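Local coordinates for protein beta-glucosidase (Saccharopolyspora erythraea D, PDB 5M6G) that probably hydrolyses terminal, non-reducing beta-D-glucosyl residues with release of beta-D-glucose, as a two-domain member of glycosyl hydrolase family 3, at residues 414-419 against 604-609; 408-413 against 575-580; 48-53 against 376-381. All blocks are in the same frame, centred on the assembly; numbering follows the deposited sequence.

Contact 1. Residues 414-419 against 604-609; sequences VLLRND and PLFPHG
The Phe606 ring is sandwiched between two leucines: CB of Leu416 lies over one face, 4.1 Å from the ring centroid and 20° off the normal, and CG of its own neighbour Leu605 lies 3.6 Å above the opposite face. Near the ring plane, Arg417 NE approaches the edge at CE1 (3.8 Å), the guanidinium turned 68° from the ring. Trp587 meets the same phenyl group edge-to-face. The leucine and arginine that flank the ring belong to a classic beta bulge, in which Leu416 and Arg417 together face Leu556 where edge strand 414-418 runs antiparallel to 555-560 in the mixed sheet of the C-terminal domain. Phe606 sits in a second bulge, paired with Leu605 opposite Trp587. Both methyls of Leu416 follow its CB onto the ring: Leu416 CD1 reaches Phe606 CE2, and Leu416 CD2 reaches Phe606 CG and CD2, each at 4.1 Å. The carbonyl of the same leucine comes close to the rim as well, its O 3.4 Å from Phe606 CE1. Arg417 bends at chi2 (-82°), which carries NE back beside the aromatic rim instead of straight out from the strand. Its NH1 forms a salt bridge with Asp551. The other terminal nitrogen, NH2, donates in the guanidinium plane to a water 3.1 Å away, and that water donates in turn to Leu605 O at 2.7 Å.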
ATOM      1  N   VAL A 414      17.945   8.498  -0.765  1.00 11.20           N
ATOM      2  CA  VAL A 414      19.149   7.746  -1.107  1.00 12.68           C
ATOM      3  C   VAL A 414      20.049   8.653  -1.937  1.00 16.12           C
ATOM      4  O   VAL A 414      19.693   9.032  -3.061  1.00 13.96           O
ATOM      5  CB  VAL A 414      18.832   6.452  -1.870  1.00 10.81           C
ATOM      6  CG1 VAL A 414      20.131   5.734  -2.221  1.00 13.44           C
ATOM      7  CG2 VAL A 414      17.920   5.559  -1.037  1.00 11.26           C
ATOM      8  N   LEU A 415      21.208   9.004  -1.386  1.00 12.46           N
ATOM      9  CA  LEU A 415      22.174   9.813  -2.115  1.00 11.77           C
ATOM     10  C   LEU A 415      23.009   8.909  -3.023  1.00 14.67           C
ATOM     11  O   LEU A 415      23.692   7.992  -2.553  1.00 15.60           O
ATOM     12  CB  LEU A 415      23.059  10.599  -1.147  1.00 10.79           C
ATOM     13  CG  LEU A 415      24.087  11.520  -1.809  1.00 13.56           C
ATOM     14  CD1 LEU A 415      23.378  12.675  -2.522  1.00 14.66           C
ATOM     15  CD2 LEU A 415      25.071  12.046  -0.785  1.00 18.39           C
ATOM     16  N   LEU A 416      22.963   9.180  -4.323  1.00 13.00           N
ATOM     17  CA  LEU A 416      23.568   8.324  -5.329  1.00 14.51           C
ATOM     18  C   LEU A 416      24.778   8.933  -6.019  1.00 14.09           C
ATOM     19  O   LEU A 416      25.650   8.189  -6.479  1.00 13.16           O
ATOM     20  CB  LEU A 416      22.526   7.952  -6.388  1.00 14.60           C
ATOM     21  CG  LEU A 416      21.359   7.123  -5.858  1.00 16.27           C
ATOM     22  CD1 LEU A 416      20.237   7.022  -6.900  1.00 15.58           C
ATOM     23  CD2 LEU A 416      21.842   5.734  -5.397  1.00 12.18           C
ATOM     24  N   ARG A 417      24.835  10.259  -6.134  1.00 15.21           N
ATOM     25  CA  ARG A 417      25.994  10.954  -6.679  1.00 17.53           C
ATOM     26  C   ARG A 417      26.108  12.284  -5.962  1.00 15.97           C
ATOM     27  O   ARG A 417      25.092  12.908  -5.645  1.00 15.74           O
ATOM     28  CB  ARG A 417      25.886  11.201  -8.189  1.00 16.06           C
ATOM     29  CG  ARG A 417      26.000   9.951  -9.053  1.00 27.29           C
ATOM     30  CD  ARG A 417      27.463   9.550  -9.283  1.00 25.37           C
ATOM     31  NE  ARG A 417      27.549   8.290 -10.009  1.00 20.52           N
ATOM     32  CZ  ARG A 417      27.542   8.199 -11.333  1.00 26.28           C
ATOM     33  NH1 ARG A 417      27.457   9.305 -12.067  1.00 29.31           N
ATOM     34  NH2 ARG A 417      27.617   7.014 -11.926  1.00 20.47           N
ATOM     35  N   ASN A 418      27.341  12.709  -5.706  1.00 16.83           N
ATOM     36  CA  ASN A 418      27.560  14.017  -5.095  1.00 14.19           C
ATOM     37  C   ASN A 418      29.007  14.419  -5.317  1.00 20.79           C
ATOM     38  O   ASN A 418      29.911  13.771  -4.785  1.00 17.76           O
ATOM     39  CB  ASN A 418      27.244  13.976  -3.605  1.00 17.56           C
ATOM     40  CG  ASN A 418      27.433  15.312  -2.944  1.00 16.88           C
ATOM     41  OD1 ASN A 418      27.357  16.352  -3.600  1.00 16.79           O
ATOM     42  ND2 ASN A 418      27.678  15.298  -1.641  1.00 17.53           N
ATOM     43  N   ASP A 419      29.234  15.489  -6.077  1.00 19.01           N
ATOM     44  CA  ASP A 419      30.594  15.977  -6.277  1.00 18.60           C
ATOM     45  C   ASP A 419      31.006  16.999  -5.232  1.00 23.82           C
ATOM     46  O   ASP A 419      32.123  17.518  -5.296  1.00 23.41           O
ATOM     47  CB  ASP A 419      30.749  16.560  -7.686  1.00 21.51           C
ATOM     48  CG  ASP A 419      29.966  17.846  -7.890  1.00 26.37           C
ATOM     49  OD1 ASP A 419      29.253  18.279  -6.960  1.00 24.63           O
ATOM     50  OD2 ASP A 419      30.061  18.429  -8.997  1.00 22.71           O
ATOM     51  N   PRO A 604      25.109  -3.455 -12.530  1.00 13.94           N
ATOM     52  CA  PRO A 604      24.151  -2.357 -12.410  1.00 12.24           C
ATOM     53  C   PRO A 604      24.837  -0.996 -12.364  1.00 13.61           C
ATOM     54  O   PRO A 604      26.033  -0.879 -12.101  1.00 12.94           O
ATOM     55  CB  PRO A 604      23.465  -2.659 -11.070  1.00 15.07           C
ATOM     56  CG  PRO A 604      24.585  -3.185 -10.232  1.00 14.68           C
ATOM     57  CD  PRO A 604      25.463  -4.005 -11.209  1.00 14.51           C
ATOM     58  N   LEU A 605      24.039   0.047 -12.621  1.00 15.60           N
ATOM     59  CA  LEU A 605      24.513   1.411 -12.387  1.00 15.91           C
ATOM     60  C   LEU A 605      24.809   1.632 -10.907  1.00 15.76           C
ATOM     61  O   LEU A 605      25.870   2.154 -10.548  1.00 15.24           O
ATOM     62  CB  LEU A 605      23.481   2.426 -12.884  1.00 13.61           C
ATOM     63  CG  LEU A 605      23.893   3.894 -12.777  1.00 14.65           C
ATOM     64  CD1 LEU A 605      25.104   4.166 -13.686  1.00 16.76           C
ATOM     65  CD2 LEU A 605      22.735   4.812 -13.137  1.00 14.01           C
ATOM     66  N   PHE A 606      23.869   1.245 -10.031  1.00 12.37           N
ATOM     67  CA  PHE A 606      24.056   1.240  -8.584  1.00 12.92           C
ATOM     68  C   PHE A 606      23.534  -0.082  -8.031  1.00 13.68           C
ATOM     69  O   PHE A 606      22.391  -0.469  -8.337  1.00 13.00           O
ATOM     70  CB  PHE A 606      23.310   2.404  -7.889  1.00 13.67           C
ATOM     71  CG  PHE A 606      23.604   3.758  -8.462  1.00 17.71           C
ATOM     72  CD1 PHE A 606      24.801   4.393  -8.196  1.00 14.81           C
ATOM     73  CD2 PHE A 606      22.660   4.411  -9.241  1.00 17.35           C
ATOM     74  CE1 PHE A 606      25.065   5.656  -8.715  1.00 16.04           C
ATOM     75  CE2 PHE A 606      22.919   5.679  -9.760  1.00 18.88           C
ATOM     76  CZ  PHE A 606      24.125   6.288  -9.506  1.00 14.41           C
ATOM     77  N   PRO A 607      24.293  -0.776  -7.186  1.00 14.82           N
ATOM     78  CA  PRO A 607      23.823  -2.054  -6.640  1.00 13.49           C
ATOM     79  C   PRO A 607      22.845  -1.862  -5.490  1.00 16.58           C
ATOM     80  O   PRO A 607      22.758  -0.802  -4.866  1.00 15.32           O
ATOM     81  CB  PRO A 607      25.106  -2.714  -6.134  1.00 15.12           C
ATOM     82  CG  PRO A 607      25.947  -1.528  -5.684  1.00 13.25           C
ATOM     83  CD  PRO A 607      25.614  -0.397  -6.650  1.00 13.29           C
ATOM     84  N   HIS A 608      22.111  -2.935  -5.215  1.00 12.71           N
ATOM     85  CA  HIS A 608      21.287  -3.022  -4.018  1.00 14.04           C
ATOM     86  C   HIS A 608      22.116  -2.677  -2.787  1.00 15.88           C
ATOM     87  O   HIS A 608      23.267  -3.089  -2.665  1.00 15.15           O
ATOM     88  CB  HIS A 608      20.719  -4.441  -3.907  1.00 15.14           C
ATOM     89  CG  HIS A 608      19.734  -4.616  -2.798  1.00 15.10           C
ATOM     90  ND1 HIS A 608      20.113  -4.745  -1.480  1.00 21.15           N
ATOM     91  CD2 HIS A 608      18.381  -4.675  -2.809  1.00 19.21           C
ATOM     92  CE1 HIS A 608      19.036  -4.869  -0.725  1.00 18.63           C
ATOM     93  NE2 HIS A 608      17.973  -4.841  -1.509  1.00 18.84           N
ATOM     94  N   GLY A 609      21.544  -1.885  -1.885  1.00 15.61           N
ATOM     95  CA  GLY A 609      22.251  -1.495  -0.684  1.00 15.61           C
ATOM     96  C   GLY A 609      23.160  -0.294  -0.825  1.00 17.32           C
ATOM     97  O   GLY A 609      23.770   0.115   0.167  1.00 15.61           O
TER
HETATM   98  O   HOH W   1      27.730   3.987 -11.162  1.00 26.68           O

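Contact 2. Residues 408-413 against 575-580; sequences AVRESQ and GDHNPT
Near the C-terminal end of helix 399-412, Arg410 and Glu411 pack against His577 and Thr580, which belong to the loop that follows helix 567-573. The apolar part rests on the imidazole. Arg410 CB lies over one face of the His577 ring, 3.9 Å from its centroid and 16° off the normal, while CG and CD of the arginine run on past His577 CB. With its CG anti to the backbone N (chi1 -179°), the histidine extends its ring from the loop up to the helix. The Arg410 chain, extended from CG to NE, then leads off to Asp571, on the helix that precedes the loop, which NE meets in a salt bridge, and to Gln407 OE1, hydrogen-bonded to NH1. The Glu411 side chain runs at about a right angle to that of His577, Glu411 CG lying 3.9 Å from His577 CE1.

Within the loop, His577 NE2 donates to Thr580 OG1 (3.0 Å), the acceptor lying 11° out of the ring plane, and this bond fixes the rotation of the imidazole. One water joins the backbones: it accepts from Thr580 N at 2.8 Å and donates to the carbonyl oxygens of Arg410 and Gln413, bridging the end of the helix and the loop. A second water donates to Glu411 OE1 at 2.8 Å and receives a weak bond from Thr580 OG1; Asn154 also reaches OE1, and Gln407 holds OE2.

As the donor to Thr580, NE2 carries a proton. Glu411 OE2, 5.7 Å from His577 NE2, would tend to stabilise a positive imidazolium, whereas the Arg410 guanidinium, partly balanced by Asp571, would probably oppose one only mildly.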
ATOM      1  N   ALA A 408      10.430   9.645   8.227  1.00 15.72           N
ATOM      2  CA  ALA A 408      10.487   8.601   7.206  1.00 15.74           C
ATOM      3  C   ALA A 408      10.924   9.171   5.862  1.00 16.12           C
ATOM      4  O   ALA A 408      11.690   8.531   5.131  1.00 11.37           O
ATOM      5  CB  ALA A 408       9.128   7.909   7.081  1.00 12.23           C
ATOM      6  N   VAL A 409      10.449  10.375   5.515  1.00 14.27           N
ATOM      7  CA  VAL A 409      10.936  11.036   4.306  1.00 13.51           C
ATOM      8  C   VAL A 409      12.453  11.161   4.351  1.00 15.29           C
ATOM      9  O   VAL A 409      13.155  10.753   3.414  1.00 15.51           O
ATOM     10  CB  VAL A 409      10.267  12.413   4.132  1.00 15.57           C
ATOM     11  CG1 VAL A 409      10.908  13.161   2.943  1.00 12.05           C
ATOM     12  CG2 VAL A 409       8.757  12.256   3.948  1.00 14.31           C
ATOM     13  N   ARG A 410      12.980  11.715   5.450  1.00 17.19           N
ATOM     14  CA  ARG A 410      14.424  11.883   5.620  1.00 18.27           C
ATOM     15  C   ARG A 410      15.165  10.579   5.369  1.00 17.19           C
ATOM     16  O   ARG A 410      16.084  10.511   4.545  1.00 15.22           O
ATOM     17  CB  ARG A 410      14.745  12.362   7.040  1.00 18.38           C
ATOM     18  CG  ARG A 410      14.467  13.790   7.340  1.00 23.23           C
ATOM     19  CD  ARG A 410      14.578  14.020   8.839  1.00 20.04           C
ATOM     20  NE  ARG A 410      13.894  15.245   9.228  1.00 31.94           N
ATOM     21  CZ  ARG A 410      13.207  15.385  10.355  1.00 30.90           C
ATOM     22  NH1 ARG A 410      13.109  14.371  11.207  1.00 29.42           N
ATOM     23  NH2 ARG A 410      12.615  16.540  10.627  1.00 36.51           N
ATOM     24  N   GLU A 411      14.783   9.535   6.101  1.00 15.03           N
ATOM     25  CA  GLU A 411      15.536   8.293   6.062  1.00 14.92           C
ATOM     26  C   GLU A 411      15.365   7.551   4.744  1.00 12.80           C
ATOM     27  O   GLU A 411      16.202   6.708   4.415  1.00 14.08           O
ATOM     28  CB  GLU A 411      15.126   7.408   7.246  1.00 15.31           C
ATOM     29  CG  GLU A 411      15.484   8.024   8.603  1.00 17.29           C
ATOM     30  CD  GLU A 411      15.195   7.097   9.782  1.00 25.40           C
ATOM     31  OE1 GLU A 411      15.324   5.863   9.628  1.00 21.07           O
ATOM     32  OE2 GLU A 411      14.841   7.612  10.864  1.00 22.02           O
ATOM     33  N   SER A 412      14.313   7.854   3.975  1.00 13.24           N
ATOM     34  CA  SER A 412      14.086   7.161   2.715  1.00 13.32           C
ATOM     35  C   SER A 412      14.942   7.711   1.582  1.00 16.42           C
ATOM     36  O   SER A 412      15.109   7.025   0.565  1.00 15.99           O
ATOM     37  CB  SER A 412      12.607   7.236   2.325  1.00 13.72           C
ATOM     38  OG  SER A 412      12.228   8.553   1.949  1.00 14.12           O
ATOM     39  N   GLN A 413      15.491   8.921   1.738  1.00 11.65           N
ATOM     40  CA  GLN A 413      16.303   9.533   0.694  1.00 13.42           C
ATOM     41  C   GLN A 413      17.599   8.756   0.491  1.00 13.62           C
ATOM     42  O   GLN A 413      18.292   8.425   1.456  1.00 13.32           O
ATOM     43  CB  GLN A 413      16.622  10.987   1.055  1.00 11.95           C
ATOM     44  CG  GLN A 413      15.391  11.817   1.406  1.00 15.73           C
ATOM     45  CD  GLN A 413      14.395  11.874   0.266  1.00 15.14           C
ATOM     46  OE1 GLN A 413      14.570  12.641  -0.678  1.00 13.59           O
ATOM     47  NE2 GLN A 413      13.353  11.048   0.339  1.00 13.95           N
ATOM     48  N   GLY A 575      21.626  19.146   4.723  1.00 20.63           N
ATOM     49  CA  GLY A 575      22.485  18.533   5.714  1.00 21.57           C
ATOM     50  C   GLY A 575      21.937  18.464   7.119  1.00 20.96           C
ATOM     51  O   GLY A 575      22.694  18.126   8.035  1.00 22.97           O
ATOM     52  N   ASP A 576      20.655  18.787   7.329  1.00 20.18           N
ATOM     53  CA  ASP A 576      20.043  18.530   8.632  1.00 20.55           C
ATOM     54  C   ASP A 576      19.941  17.034   8.919  1.00 24.70           C
ATOM     55  O   ASP A 576      20.056  16.614  10.077  1.00 27.21           O
ATOM     56  CB  ASP A 576      18.666  19.200   8.714  1.00 19.20           C
ATOM     57  CG  ASP A 576      18.768  20.713   8.763  1.00 31.48           C
ATOM     58  OD1 ASP A 576      19.765  21.208   9.324  1.00 29.11           O
ATOM     59  OD2 ASP A 576      17.867  21.404   8.236  1.00 40.45           O
ATOM     60  N   HIS A 577      19.739  16.217   7.887  1.00 21.26           N
ATOM     61  CA  HIS A 577      19.801  14.762   7.994  1.00 15.44           C
ATOM     62  C   HIS A 577      20.888  14.273   7.043  1.00 21.14           C
ATOM     63  O   HIS A 577      20.748  14.396   5.823  1.00 18.65           O
ATOM     64  CB  HIS A 577      18.448  14.122   7.659  1.00 16.34           C
ATOM     65  CG  HIS A 577      18.442  12.633   7.784  1.00 20.61           C
ATOM     66  ND1 HIS A 577      18.309  11.991   8.994  1.00 21.41           N
ATOM     67  CD2 HIS A 577      18.595  11.658   6.855  1.00 18.58           C
ATOM     68  CE1 HIS A 577      18.352  10.684   8.807  1.00 23.63           C
ATOM     69  NE2 HIS A 577      18.530  10.455   7.517  1.00 19.61           N
ATOM     70  N   ASN A 578      21.977  13.758   7.598  1.00 16.88           N
ATOM     71  CA  ASN A 578      23.010  13.100   6.806  1.00 16.21           C
ATOM     72  C   ASN A 578      22.401  11.844   6.187  1.00 21.32           C
ATOM     73  O   ASN A 578      21.945  10.967   6.930  1.00 21.38           O
ATOM     74  CB  ASN A 578      24.195  12.752   7.702  1.00 21.76           C
ATOM     75  CG  ASN A 578      25.461  12.407   6.928  1.00 28.26           C
ATOM     76  OD1 ASN A 578      25.454  12.272   5.707  1.00 25.08           O
ATOM     77  ND2 ASN A 578      26.561  12.249   7.656  1.00 39.74           N
ATOM     78  N   PRO A 579      22.361  11.721   4.860  1.00 19.04           N
ATOM     79  CA  PRO A 579      21.597  10.633   4.229  1.00 19.28           C
ATOM     80  C   PRO A 579      21.960   9.262   4.776  1.00 20.83           C
ATOM     81  O   PRO A 579      23.134   8.902   4.887  1.00 20.96           O
ATOM     82  CB  PRO A 579      21.972  10.748   2.748  1.00 18.32           C
ATOM     83  CG  PRO A 579      22.459  12.118   2.568  1.00 17.35           C
ATOM     84  CD  PRO A 579      23.022  12.582   3.868  1.00 18.91           C
ATOM     85  N   THR A 580      20.932   8.488   5.110  1.00 19.84           N
ATOM     86  CA  THR A 580      21.107   7.142   5.620  1.00 24.78           C
ATOM     87  C   THR A 580      20.471   6.078   4.738  1.00 20.66           C
ATOM     88  O   THR A 580      20.762   4.892   4.927  1.00 23.40           O
ATOM     89  CB  THR A 580      20.524   7.036   7.036  1.00 21.24           C
ATOM     90  OG1 THR A 580      19.210   7.615   7.052  1.00 25.81           O
ATOM     91  CG2 THR A 580      21.407   7.779   8.028  1.00 21.19           C
TER
HETATM   92  O   HOH W   2      18.534   9.424   3.946  1.00 16.01           O
HETATM   93  O   HOH W   3      17.579   4.951   8.225  1.00 26.37           O

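Contact 3. Residues 48-53 against 376-381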
ATOM      1  N   PRO A  48     -13.292 -18.661  20.605  1.00 16.82           N
ATOM      2  CA  PRO A  48     -13.801 -19.848  19.891  1.00 15.45           C
ATOM      3  C   PRO A  48     -15.156 -20.332  20.398  1.00 13.78           C
ATOM      4  O   PRO A  48     -15.953 -20.836  19.595  1.00 15.52           O
ATOM      5  CB  PRO A  48     -12.704 -20.898  20.122  1.00 18.27           C
ATOM      6  CG  PRO A  48     -11.493 -20.144  20.434  1.00 17.19           C
ATOM      7  CD  PRO A  48     -11.962 -18.921  21.189  1.00 15.57           C
ATOM      8  N   ASP A  49     -15.444 -20.184  21.697  1.00 15.11           N
ATOM      9  CA  ASP A  49     -16.766 -20.560  22.214  1.00 15.17           C
ATOM     10  C   ASP A  49     -17.849 -19.601  21.732  1.00 15.60           C
ATOM     11  O   ASP A  49     -18.991 -20.016  21.483  1.00 15.92           O
ATOM     12  CB  ASP A  49     -16.750 -20.605  23.741  1.00 16.40           C
ATOM     13  CG  ASP A  49     -15.757 -21.614  24.288  1.00 25.01           C
ATOM     14  OD1 ASP A  49     -15.400 -22.564  23.559  1.00 28.82           O
ATOM     15  OD2 ASP A  49     -15.330 -21.452  25.451  1.00 30.78           O
ATOM     16  N   ARG A  50     -17.517 -18.309  21.625  1.00 13.65           N
ATOM     17  CA  ARG A  50     -18.457 -17.341  21.070  1.00 14.10           C
ATOM     18  C   ARG A  50     -18.726 -17.623  19.598  1.00 15.25           C
ATOM     19  O   ARG A  50     -19.877 -17.558  19.147  1.00 13.33           O
ATOM     20  CB  ARG A  50     -17.912 -15.917  21.252  1.00 13.82           C
ATOM     21  CG  ARG A  50     -17.681 -15.529  22.718  1.00 16.20           C
ATOM     22  CD  ARG A  50     -17.238 -14.062  22.860  1.00 16.00           C
ATOM     23  NE  ARG A  50     -18.323 -13.119  22.592  1.00 13.56           N
ATOM     24  CZ  ARG A  50     -18.172 -11.795  22.609  1.00 18.95           C
ATOM     25  NH1 ARG A  50     -16.980 -11.267  22.871  1.00 14.48           N
ATOM     26  NH2 ARG A  50     -19.205 -11.000  22.359  1.00 16.12           N
ATOM     27  N   VAL A  51     -17.672 -17.924  18.836  1.00 12.20           N
ATOM     28  CA  VAL A  51     -17.825 -18.304  17.437  1.00 12.63           C
ATOM     29  C   VAL A  51     -18.707 -19.545  17.304  1.00 14.65           C
ATOM     30  O   VAL A  51     -19.624 -19.591  16.480  1.00 14.12           O
ATOM     31  CB  VAL A  51     -16.444 -18.528  16.800  1.00 11.44           C
ATOM     32  CG1 VAL A  51     -16.604 -19.168  15.438  1.00 15.24           C
ATOM     33  CG2 VAL A  51     -15.689 -17.186  16.698  1.00 11.12           C
ATOM     34  N   ASP A  52     -18.432 -20.576  18.102  1.00 13.36           N
ATOM     35  CA  ASP A  52     -19.242 -21.796  18.025  1.00 14.45           C
ATOM     36  C   ASP A  52     -20.721 -21.505  18.261  1.00 16.73           C
ATOM     37  O   ASP A  52     -21.591 -22.011  17.537  1.00 12.88           O
ATOM     38  CB  ASP A  52     -18.743 -22.822  19.042  1.00 14.07           C
ATOM     39  CG  ASP A  52     -17.436 -23.475  18.628  1.00 24.60           C
ATOM     40  OD1 ASP A  52     -17.045 -23.343  17.448  1.00 25.96           O
ATOM     41  OD2 ASP A  52     -16.805 -24.134  19.487  1.00 28.78           O
ATOM     42  N   ASP A  53     -21.032 -20.693  19.274  1.00 14.69           N
ATOM     43  CA  ASP A  53     -22.430 -20.441  19.607  1.00 15.75           C
ATOM     44  C   ASP A  53     -23.131 -19.662  18.501  1.00 18.27           C
ATOM     45  O   ASP A  53     -24.259 -19.988  18.119  1.00 16.01           O
ATOM     46  CB  ASP A  53     -22.528 -19.684  20.927  1.00 17.68           C
ATOM     47  CG  ASP A  53     -23.949 -19.428  21.321  1.00 17.61           C
ATOM     48  OD1 ASP A  53     -24.609 -20.397  21.740  1.00 15.77           O
ATOM     49  OD2 ASP A  53     -24.411 -18.277  21.180  1.00 14.53           O
ATOM     50  N   LYS A 376     -12.129 -13.148  13.626  1.00 13.78           N
ATOM     51  CA  LYS A 376     -11.495 -11.836  13.554  1.00 11.97           C
ATOM     52  C   LYS A 376     -12.444 -10.732  14.007  1.00 12.06           C
ATOM     53  O   LYS A 376     -12.016  -9.766  14.655  1.00 12.21           O
ATOM     54  CB  LYS A 376     -10.995 -11.590  12.132  1.00 12.12           C
ATOM     55  CG  LYS A 376      -9.803 -12.480  11.779  1.00 10.63           C
ATOM     56  CD  LYS A 376      -8.572 -12.031  12.578  1.00 14.68           C
ATOM     57  CE  LYS A 376      -7.460 -13.094  12.621  1.00 14.27           C
ATOM     58  NZ  LYS A 376      -7.806 -14.287  13.474  1.00 14.10           N
ATOM     59  N   LYS A 377     -13.737 -10.860  13.700  1.00 14.08           N
ATOM     60  CA  LYS A 377     -14.699  -9.880  14.209  1.00 15.33           C
ATOM     61  C   LYS A 377     -14.740  -9.878  15.737  1.00 17.39           C
ATOM     62  O   LYS A 377     -14.767  -8.810  16.359  1.00 17.61           O
ATOM     63  CB  LYS A 377     -16.085 -10.145  13.623  1.00 15.55           C
ATOM     64  CG  LYS A 377     -16.176  -9.860  12.127  1.00 13.96           C
ATOM     65  CD  LYS A 377     -17.615  -9.999  11.624  1.00 14.02           C
ATOM     66  CE  LYS A 377     -17.766  -9.482  10.209  1.00 13.48           C
ATOM     67  NZ  LYS A 377     -19.202  -9.425   9.793  1.00 15.06           N
ATOM     68  N   PHE A 378     -14.738 -11.058  16.368  1.00 14.75           N
ATOM     69  CA  PHE A 378     -14.706 -11.094  17.833  1.00 10.79           C
ATOM     70  C   PHE A 378     -13.389 -10.558  18.376  1.00 13.04           C
ATOM     71  O   PHE A 378     -13.375  -9.803  19.358  1.00 14.77           O
ATOM     72  CB  PHE A 378     -14.930 -12.513  18.349  1.00 12.35           C
ATOM     73  CG  PHE A 378     -16.365 -12.949  18.307  1.00 15.20           C
ATOM     74  CD1 PHE A 378     -17.275 -12.475  19.242  1.00 16.42           C
ATOM     75  CD2 PHE A 378     -16.799 -13.841  17.337  1.00 14.82           C
ATOM     76  CE1 PHE A 378     -18.611 -12.874  19.201  1.00 13.83           C
ATOM     77  CE2 PHE A 378     -18.121 -14.253  17.295  1.00 16.42           C
ATOM     78  CZ  PHE A 378     -19.032 -13.755  18.229  1.00 13.08           C
ATOM     79  N   GLU A 379     -12.272 -10.953  17.769  1.00 12.29           N
ATOM     80  CA  GLU A 379     -10.977 -10.485  18.244  1.00 12.84           C
ATOM     81  C   GLU A 379     -10.869  -8.975  18.123  1.00 14.96           C
ATOM     82  O   GLU A 379     -10.321  -8.313  19.008  1.00 14.24           O
ATOM     83  CB  GLU A 379      -9.847 -11.177  17.470  1.00 10.68           C
ATOM     84  CG  GLU A 379      -9.693 -12.661  17.830  1.00 11.37           C
ATOM     85  CD  GLU A 379      -8.741 -13.416  16.906  1.00 19.89           C
ATOM     86  OE1 GLU A 379      -8.529 -12.976  15.752  1.00 16.08           O
ATOM     87  OE2 GLU A 379      -8.219 -14.469  17.327  1.00 23.30           O
ATOM     88  N   LEU A 380     -11.420  -8.409  17.054  1.00 13.18           N
ATOM     89  CA  LEU A 380     -11.372  -6.962  16.874  1.00 14.10           C
ATOM     90  C   LEU A 380     -12.255  -6.219  17.861  1.00 16.58           C
ATOM     91  O   LEU A 380     -12.224  -4.988  17.873  1.00 15.30           O
ATOM     92  CB  LEU A 380     -11.781  -6.599  15.444  1.00 13.15           C
ATOM     93  CG  LEU A 380     -10.657  -6.782  14.428  1.00 15.47           C
ATOM     94  CD1 LEU A 380     -11.211  -6.772  13.020  1.00 14.79           C
ATOM     95  CD2 LEU A 380      -9.621  -5.669  14.605  1.00 16.14           C
ATOM     96  N   GLY A 381     -13.038  -6.931  18.672  1.00 16.69           N
ATOM     97  CA  GLY A 381     -13.892  -6.294  19.649  1.00 13.46           C
ATOM     98  C   GLY A 381     -15.161  -5.708  19.085  1.00 12.80           C
ATOM     99  O   GLY A 381     -15.831  -4.944  19.780  1.00 16.12           O
TER
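Arg50 starts over a face of Phe378 and ends at its edge. Its CB stands over the face, 3.9 Å from the ring centroid and 19° off the normal, and a bend at chi3 (72°) then folds the chain down beside the ring, placing NE 3.4 Å from Phe378 CE1. The guanidinium is not stacked flat on the phenyl group: the two planes are 58° apart. Instead Phe378 CD1 sits 3.5 Å above the centre of the Arg50 guanidinium face, and Arg50 NH2 lies at the edge of the ring, in its plane. That same NH2 forms a salt bridge with Glu384 and donates to Tyr40 O. An alanine here would remove the whole guanidinium and is likely to leave Glu384 without its positive mate and the CE1 side of the phenyl ring poorly covered.

The next residue, Val51, meets the CD2-CE2 rim obliquely, from the same side of the ring plane as Arg50 CB, with Val51 CG2 touching Phe378 CD2 at 3.6 Å. It also packs on Thr375 and Arg371, about one and two turns back from Phe378, so helix 47-57 is laid against the C-terminal part of helix 363-379 in the TIM-barrel domain of this glycosyl hydrolase family 3 enzyme. The later helix closes in a Schellman motif at Gly381, whose positive phi accompanies a 3.0 Å bond from its N to Phe378 O. Phe378 continues into a stack with Phe383 and touches Val47 and Leu54. At the rim that faces the valine, Phe378 CE2 is 3.9 Å from Val51 CG2.

In the fold
Contacts 1 and 2 are neighbours, with centres 15 Å apart: helix 399-412 runs straight into strand 414-418, and Leu415 CB packs on Pro579 CB at 4.0 Å. Their segments alternate along the chain, so the two closures are interlaced. Contact 3 closes earlier in the sequence and lies far off, its centre 50 Å from that of contact 1 and 44 Å from that of contact 2. The sorbitol pocket takes residues from both domains, Asp310 from the N-terminal and Glu505 from the C-terminal one. Contacts 2 and 3 lie away from that pocket and from the magnesium sites, whereas contact 1 approaches a magnesium site, the Leu605 side chain being about 8 Å from that of Ile596.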